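Local coordinates for hypothetical protein Rv2827c (Mycobacterium tuberculosis, PDB 1ZEL), which is of unknown function but has a winged-helix, helix-turn-helix region that probably binds DNA, alongside a domain related to the AbiEi antitoxin C-terminal domain, at residues L113-R118 / L207-A212; G198-L203 / D285-P290; G182-L187 / D216-R221. All blocks are in the same frame, centred on the assembly; numbering follows the deposited sequence. Where two conformers were deposited one is given.

Contact 1. Residues L113-R118 / L207-A212; sequences LGYLDR and LDDLVA. With NA (sodium ion), chain C.
Two first torsions set up the meeting of Tyr115 with Asp209 and Leu210: Tyr115 carries CG anti to its carbonyl carbon (chi1 -49°), which lays the ring against helix 207-212, while Asp209 has CG anti to the backbone N (chi1 -164°), which brings the carboxylate to the ring edge and toward the sodium ion. The tyrosine follows directly on a Schellman motif, in which Gly114, with positive phi, ends helix 106-113. The ring lies flat against the backbone of helix 207-212, a CH-pi contact with Leu210 CA 3.9 Å from the ring centroid. Leu210 CD1 reaches ring atom CE1 of Tyr115 at 3.6 Å. At the ring edge, in its plane, stands Asp209 CG, with the carboxylate turned 81° from the ring. The opposite ring face has Leu113 O above its rim, so backbone atoms lie over both faces. Its hydroxyl is hydrogen-bonded to Asp213, which also binds the sodium ion and thereby links the ring to the metal site. Asp209 binds the metal twice, through its carbonyl O at 2.5 Å and its OD1 at 2.2 Å; Arg167 completes the site together with Asp213. The second carboxylate oxygen faces the loop: a single water donates both to Asp209 OD2, at 2.6 Å, and to Gly114 O, at 2.7 Å.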
# COMPACT_ATOMS: atom_id res chain seq x y z
N LEU A 113 -6.36 -6.36 -4.59
CA LEU A 113 -7.82 -6.50 -4.71
C LEU A 113 -8.18 -6.95 -6.12
O LEU A 113 -9.29 -7.45 -6.36
CB LEU A 113 -8.53 -5.17 -4.40
CG LEU A 113 -8.64 -4.70 -2.94
CD1 LEU A 113 -9.25 -3.29 -2.84
CD2 LEU A 113 -9.42 -5.73 -2.10
N GLY A 114 -7.23 -6.80 -7.04
CA GLY A 114 -7.39 -7.39 -8.39
C GLY A 114 -7.83 -6.44 -9.49
O GLY A 114 -8.22 -6.90 -10.57
N TYR A 115 -7.69 -5.14 -9.25
CA TYR A 115 -8.18 -4.14 -10.21
C TYR A 115 -7.12 -3.62 -11.18
O TYR A 115 -7.41 -2.69 -11.94
CB TYR A 115 -8.89 -2.99 -9.48
CG TYR A 115 -9.90 -3.46 -8.45
CD1 TYR A 115 -9.90 -2.96 -7.14
CD2 TYR A 115 -10.82 -4.43 -8.77
CE1 TYR A 115 -10.82 -3.41 -6.21
CE2 TYR A 115 -11.74 -4.90 -7.82
CZ TYR A 115 -11.73 -4.39 -6.56
OH TYR A 115 -12.62 -4.85 -5.63
N LEU A 116 -5.93 -4.20 -11.18
CA LEU A 116 -4.87 -3.69 -12.04
C LEU A 116 -4.29 -4.76 -12.93
O LEU A 116 -4.02 -5.88 -12.48
CB LEU A 116 -3.73 -3.03 -11.23
CG LEU A 116 -3.99 -1.79 -10.37
CD1 LEU A 116 -2.74 -1.35 -9.67
CD2 LEU A 116 -4.52 -0.63 -11.20
N ASP A 117 -4.09 -4.41 -14.19
CA ASP A 117 -3.45 -5.28 -15.17
C ASP A 117 -2.01 -5.65 -14.80
O ASP A 117 -1.58 -6.78 -15.01
CB ASP A 117 -3.47 -4.59 -16.53
CG ASP A 117 -4.89 -4.42 -17.07
OD1 ASP A 117 -5.68 -5.39 -16.90
OD2 ASP A 117 -5.21 -3.35 -17.65
N ARG A 118 -1.27 -4.69 -14.25
CA ARG A 118 0.17 -4.83 -14.05
C ARG A 118 0.52 -4.57 -12.62
O ARG A 118 -0.03 -3.65 -12.01
CB ARG A 118 0.95 -3.83 -14.92
CG ARG A 118 0.69 -3.87 -16.44
CD ARG A 118 0.69 -5.28 -17.00
NE ARG A 118 1.99 -5.94 -16.92
CZ ARG A 118 2.14 -7.23 -16.69
NH1 ARG A 118 1.08 -8.00 -16.51
NH2 ARG A 118 3.36 -7.77 -16.65
N LEU A 207 -13.05 -0.63 -13.60
CA LEU A 207 -13.98 0.05 -12.70
C LEU A 207 -15.23 -0.77 -12.44
O LEU A 207 -15.76 -0.72 -11.34
CB LEU A 207 -14.39 1.43 -13.25
CG LEU A 207 -13.29 2.49 -13.25
CD1 LEU A 207 -13.85 3.78 -13.79
CD2 LEU A 207 -12.77 2.70 -11.79
N ASP A 208 -15.73 -1.51 -13.43
CA ASP A 208 -16.94 -2.33 -13.18
C ASP A 208 -16.68 -3.33 -12.03
O ASP A 208 -17.51 -3.49 -11.09
CB ASP A 208 -17.37 -3.07 -14.45
CG ASP A 208 -16.23 -3.86 -15.14
OD1 ASP A 208 -15.05 -3.88 -14.70
OD2 ASP A 208 -16.53 -4.47 -16.17
N ASP A 209 -15.50 -3.94 -12.08
CA ASP A 209 -15.05 -4.91 -11.10
C ASP A 209 -14.98 -4.25 -9.71
O ASP A 209 -15.48 -4.80 -8.74
CB ASP A 209 -13.68 -5.47 -11.51
CG ASP A 209 -13.29 -6.76 -10.79
OD1 ASP A 209 -14.02 -7.22 -9.87
OD2 ASP A 209 -12.25 -7.34 -11.17
N LEU A 210 -14.37 -3.08 -9.63
CA LEU A 210 -14.25 -2.36 -8.35
C LEU A 210 -15.61 -2.01 -7.75
O LEU A 210 -15.91 -2.30 -6.57
CB LEU A 210 -13.41 -1.09 -8.57
CG LEU A 210 -13.39 0.00 -7.50
CD1 LEU A 210 -12.84 -0.47 -6.18
CD2 LEU A 210 -12.56 1.19 -7.98
N VAL A 211 -16.46 -1.42 -8.59
CA VAL A 211 -17.75 -0.89 -8.18
C VAL A 211 -18.67 -1.99 -7.67
O VAL A 211 -19.37 -1.81 -6.68
CB VAL A 211 -18.38 -0.09 -9.35
CG1 VAL A 211 -19.87 0.15 -9.11
CG2 VAL A 211 -17.65 1.23 -9.53
N ALA A 212 -18.68 -3.14 -8.35
CA ALA A 212 -19.41 -4.31 -7.88
C ALA A 212 -18.99 -4.79 -6.47
O ALA A 212 -19.76 -5.47 -5.79
CB ALA A 212 -19.28 -5.46 -8.89
NA NA C . -15.51 -7.29 -8.20
O HOH W 1 -10.21 -8.67 -10.19

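Contact 2. Residues G198-L203 / D285-P290; sequences GPWADL and DELVVP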
# COMPACT_ATOMS: atom_id res chain seq x y z
N GLY A 198 -1.52 6.57 -9.02
CA GLY A 198 -0.67 6.62 -10.22
C GLY A 198 -1.22 5.93 -11.47
O GLY A 198 -1.48 6.59 -12.49
N PRO A 199 -1.41 4.60 -11.42
CA PRO A 199 -1.75 3.88 -12.66
C PRO A 199 -3.24 3.93 -13.08
O PRO A 199 -3.90 2.89 -13.22
CB PRO A 199 -1.27 2.46 -12.38
CG PRO A 199 -1.46 2.31 -10.86
CD PRO A 199 -1.27 3.69 -10.26
N TRP A 200 -3.76 5.14 -13.30
CA TRP A 200 -5.15 5.29 -13.74
C TRP A 200 -5.49 4.48 -14.99
O TRP A 200 -6.54 3.84 -15.04
CB TRP A 200 -5.50 6.77 -13.95
CG TRP A 200 -5.84 7.45 -12.67
CD1 TRP A 200 -5.00 8.19 -11.90
CD2 TRP A 200 -7.09 7.41 -11.99
NE1 TRP A 200 -5.66 8.65 -10.79
CE2 TRP A 200 -6.95 8.18 -10.82
CE3 TRP A 200 -8.32 6.82 -12.26
CZ2 TRP A 200 -8.00 8.37 -9.90
CZ3 TRP A 200 -9.37 7.00 -11.36
CH2 TRP A 200 -9.20 7.78 -10.20
N ALA A 201 -4.61 4.50 -15.98
CA ALA A 201 -4.88 3.76 -17.23
C ALA A 201 -4.98 2.26 -16.97
O ALA A 201 -5.71 1.56 -17.65
CB ALA A 201 -3.81 4.06 -18.31
N ASP A 202 -4.24 1.79 -15.97
CA ASP A 202 -4.26 0.39 -15.55
C ASP A 202 -5.55 0.06 -14.78
O ASP A 202 -6.02 -1.08 -14.78
CB ASP A 202 -3.04 0.15 -14.66
CG ASP A 202 -2.38 -1.19 -14.90
OD1 ASP A 202 -2.24 -1.93 -13.92
OD2 ASP A 202 -1.98 -1.50 -16.04
N LEU A 203 -6.11 1.05 -14.11
CA LEU A 203 -7.30 0.83 -13.28
C LEU A 203 -8.59 0.95 -14.10
O LEU A 203 -9.49 0.14 -13.94
CB LEU A 203 -7.34 1.83 -12.12
CG LEU A 203 -8.63 1.84 -11.27
CD1 LEU A 203 -8.74 0.55 -10.44
CD2 LEU A 203 -8.65 3.04 -10.39
N ASP A 285 -15.14 15.41 -16.69
CA ASP A 285 -14.22 14.29 -16.62
C ASP A 285 -13.09 14.46 -17.63
O ASP A 285 -13.30 14.35 -18.83
CB ASP A 285 -14.98 12.97 -16.87
CG ASP A 285 -14.07 11.74 -16.81
OD1 ASP A 285 -12.97 11.82 -16.23
OD2 ASP A 285 -14.46 10.67 -17.35
N GLU A 286 -11.88 14.73 -17.12
CA GLU A 286 -10.69 14.88 -17.96
C GLU A 286 -9.79 13.65 -17.86
O GLU A 286 -8.70 13.60 -18.45
CB GLU A 286 -9.94 16.14 -17.55
CG GLU A 286 -10.81 17.36 -17.65
CD GLU A 286 -10.15 18.65 -17.24
OE1 GLU A 286 -9.00 18.62 -16.72
OE2 GLU A 286 -10.78 19.71 -17.44
N LEU A 287 -10.29 12.63 -17.18
CA LEU A 287 -9.46 11.51 -16.80
C LEU A 287 -10.00 10.14 -17.18
O LEU A 287 -9.35 9.41 -17.91
CB LEU A 287 -9.16 11.57 -15.30
CG LEU A 287 -8.42 10.41 -14.62
CD1 LEU A 287 -6.99 10.34 -15.11
CD2 LEU A 287 -8.45 10.69 -13.13
N VAL A 288 -11.15 9.77 -16.64
CA VAL A 288 -11.62 8.40 -16.75
C VAL A 288 -11.96 8.05 -18.21
O VAL A 288 -11.30 7.20 -18.81
CB VAL A 288 -12.78 8.12 -15.77
CG1 VAL A 288 -13.40 6.75 -16.01
CG2 VAL A 288 -12.26 8.22 -14.31
N VAL A 289 -12.95 8.74 -18.78
CA VAL A 289 -13.32 8.52 -20.20
C VAL A 289 -12.18 8.86 -21.19
O VAL A 289 -11.85 8.04 -22.07
CB VAL A 289 -14.70 9.15 -20.53
CG1 VAL A 289 -15.12 8.83 -21.96
CG2 VAL A 289 -15.75 8.61 -19.58
N PRO A 290 -11.51 10.01 -21.03
CA PRO A 290 -10.33 10.28 -21.87
C PRO A 290 -9.23 9.19 -21.88
O PRO A 290 -8.64 8.94 -22.94
CB PRO A 290 -9.79 11.58 -21.29
CG PRO A 290 -10.98 12.23 -20.70
CD PRO A 290 -11.77 11.13 -20.11
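Leu287 sets a methyl group squarely on the indole of Trp200, joining the short helix 200-203 to the start of the C-terminal helix 288-296, just after strand 283-285. Its CD2 lies 3.7 Å from the centroid of the six-membered ring and 12° off the ring normal, a CH-pi contact centred over the face, while CD1 reaches back to Trp200 CB at 4.0 Å. Val288 adds a lighter touch, its CG2 coming within 4.3 Å of Trp200 CZ3. With CG anti to the backbone N (chi1 173°), Leu287 extends both methyls toward Trp200.

Leu287 is also the N-cap residue of its helix, and one shell out Asp285 holds the turn that carries it. Asp285 OD1 accepts from Leu287 N at 3.0 Å, above the carboxylate plane, as an Asx turn, and from Val288 N at 2.8 Å on its syn lone pair, as an Asx motif. Asp285 OD2 takes Val289 N at 2.8 Å in a nearly straight bond and has a further partner in Tyr236. Trp200 NE1 donates to Pro194 O, and Phe197 meets the indole edge-to-face.

The interface is thus apolar and buried, while polar groups behind it probably hold both partners in place.

Contact 3. Residues G182-L187 / D216-R221; sequences GPEALL and DERLER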
# COMPACT_ATOMS: atom_id res chain seq x y z
N GLY A 182 -9.64 -1.57 1.72
CA GLY A 182 -10.59 -2.32 0.92
C GLY A 182 -11.04 -1.49 -0.27
O GLY A 182 -10.58 -0.36 -0.48
N PRO A 183 -11.97 -2.04 -1.08
CA PRO A 183 -12.38 -1.35 -2.30
C PRO A 183 -13.08 -0.03 -2.01
O PRO A 183 -12.88 0.92 -2.74
CB PRO A 183 -13.35 -2.33 -2.97
CG PRO A 183 -13.77 -3.28 -1.91
CD PRO A 183 -12.61 -3.35 -0.93
N GLU A 184 -13.89 0.02 -0.95
CA GLU A 184 -14.56 1.27 -0.62
C GLU A 184 -13.56 2.36 -0.28
O GLU A 184 -13.64 3.47 -0.81
CB GLU A 184 -15.58 1.08 0.51
CG GLU A 184 -16.72 0.15 0.08
CD GLU A 184 -16.52 -1.27 0.57
OE1 GLU A 184 -15.38 -1.62 0.93
OE2 GLU A 184 -17.51 -2.04 0.59
N ALA A 185 -12.59 2.05 0.56
CA ALA A 185 -11.62 3.07 0.96
C ALA A 185 -10.73 3.44 -0.21
O ALA A 185 -10.35 4.60 -0.37
CB ALA A 185 -10.81 2.63 2.18
N LEU A 186 -10.42 2.46 -1.06
CA LEU A 186 -9.67 2.74 -2.28
C LEU A 186 -10.44 3.71 -3.17
O LEU A 186 -9.89 4.71 -3.63
CB LEU A 186 -9.39 1.45 -3.04
CG LEU A 186 -8.80 1.64 -4.43
CD1 LEU A 186 -7.39 2.30 -4.40
CD2 LEU A 186 -8.78 0.31 -5.09
N LEU A 187 -11.72 3.43 -3.40
CA LEU A 187 -12.50 4.25 -4.31
C LEU A 187 -12.59 5.66 -3.73
O LEU A 187 -12.45 6.65 -4.45
CB LEU A 187 -13.90 3.66 -4.52
CG LEU A 187 -14.76 4.25 -5.64
CD1 LEU A 187 -15.70 3.18 -6.23
CD2 LEU A 187 -15.56 5.47 -5.09
N ASP A 216 -22.46 0.53 -0.77
CA ASP A 216 -22.74 1.97 -0.76
C ASP A 216 -22.83 2.57 0.65
O ASP A 216 -22.52 3.74 0.84
CB ASP A 216 -23.97 2.29 -1.61
CG ASP A 216 -23.77 1.89 -3.09
OD1 ASP A 216 -22.63 1.66 -3.56
OD2 ASP A 216 -24.77 1.80 -3.79
N GLU A 217 -23.23 1.78 1.65
CA GLU A 217 -23.20 2.31 3.02
C GLU A 217 -21.77 2.60 3.47
O GLU A 217 -21.52 3.61 4.12
CB GLU A 217 -23.86 1.37 4.04
CG GLU A 217 -23.80 1.98 5.45
CD GLU A 217 -24.39 1.11 6.56
OE1 GLU A 217 -25.36 0.37 6.29
OE2 GLU A 217 -23.88 1.18 7.70
N ARG A 218 -20.85 1.71 3.16
CA ARG A 218 -19.43 1.95 3.52
C ARG A 218 -18.88 3.13 2.76
O ARG A 218 -18.17 3.94 3.33
CB ARG A 218 -18.58 0.72 3.24
CG ARG A 218 -18.85 -0.35 4.24
CD ARG A 218 -18.17 -1.64 3.84
NE ARG A 218 -16.74 -1.61 4.13
CZ ARG A 218 -16.21 -1.84 5.32
NH1 ARG A 218 -14.90 -1.81 5.47
NH2 ARG A 218 -16.97 -2.10 6.36
N LEU A 219 -19.22 3.24 1.47
CA LEU A 219 -18.80 4.40 0.68
C LEU A 219 -19.24 5.70 1.36
O LEU A 219 -18.45 6.63 1.53
CB LEU A 219 -19.39 4.33 -0.74
CG LEU A 219 -18.68 3.34 -1.67
CD1 LEU A 219 -19.41 3.30 -3.01
CD2 LEU A 219 -17.20 3.70 -1.89
N GLU A 220 -20.50 5.72 1.77
CA GLU A 220 -21.07 6.90 2.33
C GLU A 220 -20.36 7.29 3.64
O GLU A 220 -20.13 8.47 3.91
CB GLU A 220 -22.56 6.64 2.55
CG GLU A 220 -23.30 7.77 3.22
CD GLU A 220 -24.74 7.42 3.48
OE1 GLU A 220 -25.18 6.30 3.12
OE2 GLU A 220 -25.44 8.28 4.05
N ARG A 221 -20.03 6.30 4.46
CA ARG A 221 -19.43 6.59 5.77
C ARG A 221 -17.98 7.05 5.57
O ARG A 221 -17.50 7.92 6.28
CB ARG A 221 -19.52 5.38 6.69
CG ARG A 221 -20.96 5.05 7.13
CD ARG A 221 -20.94 3.87 8.08
NE ARG A 221 -20.12 4.14 9.27
CZ ARG A 221 -19.39 3.23 9.90
NH1 ARG A 221 -19.36 1.98 9.46
NH2 ARG A 221 -18.67 3.58 10.96
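Helix 183-192 and helix 216-223 pack as a pair within the helical part of the region related to the AbiEi antitoxin C-terminal domain, their short segments crossing at -44° with the axes 9.1 Å apart. Glu184 sits at the crossing, facing both Arg218 and Leu219. Its chain bends at chi2 (98°), which folds the carboxylate across the arginine stem: Glu184 CG rests 3.7 Å from Arg218 CB, and Glu184 OE2 comes to 3.3 Å from Arg218 CD. The charged ends meet in a weak, long salt bridge, Arg218 NE to Glu184 OE1 at 3.5 Å. The carboxylate approaches the guanidinium at its edge with the two planes 61° apart, and this one weak N-H bond, from NE, is what joins them.

Beside this polar half lies an apolar one. Leu219 CD2 fits against the backbone of Glu184, 3.7 Å from Glu184 O, and meets Leu187 CD2 at 4.0 Å; Leu187 and Leu219 both go on to pack against helix 228-240.

Each charged group finds its stronger partners outside the pair. Glu184 OE2 accepts from Ser215 N, in the link leading into helix 216-223, and forms a salt bridge with Arg160, while Arg218 NH1 donates to Ala155 O. With the leucines packed beside it, the buried carboxylate therefore has two arginines and an amide around it, the Arg218 bridge being a secondary contribution, and these surroundings would probably favour its ionised form.

Overall arrangement
Contact 1 touches both of the others. Toward contact 2, Asp202 OD1 accepts a probable hydrogen bond from Arg118 N at 2.9 Å, and Leu203 CD1 packs on Tyr115 CB. Toward contact 3, Pro183 forms the shared surface: Tyr115 OH lies 3.7 Å from Pro183 CB, and Leu210 also packs on that proline. Contacts 2 and 3 do not touch: their nearest atoms are about 5 Å apart and their centres about 19 Å. The sodium ion belongs to contact 1, and the side chain of Glu184 is about 10 Å from the sodium ion. Bound formate, probably from the crystallisation liquor, lies about 3 Å from the Arg218 side chain and about 5 Å from that of Asp209.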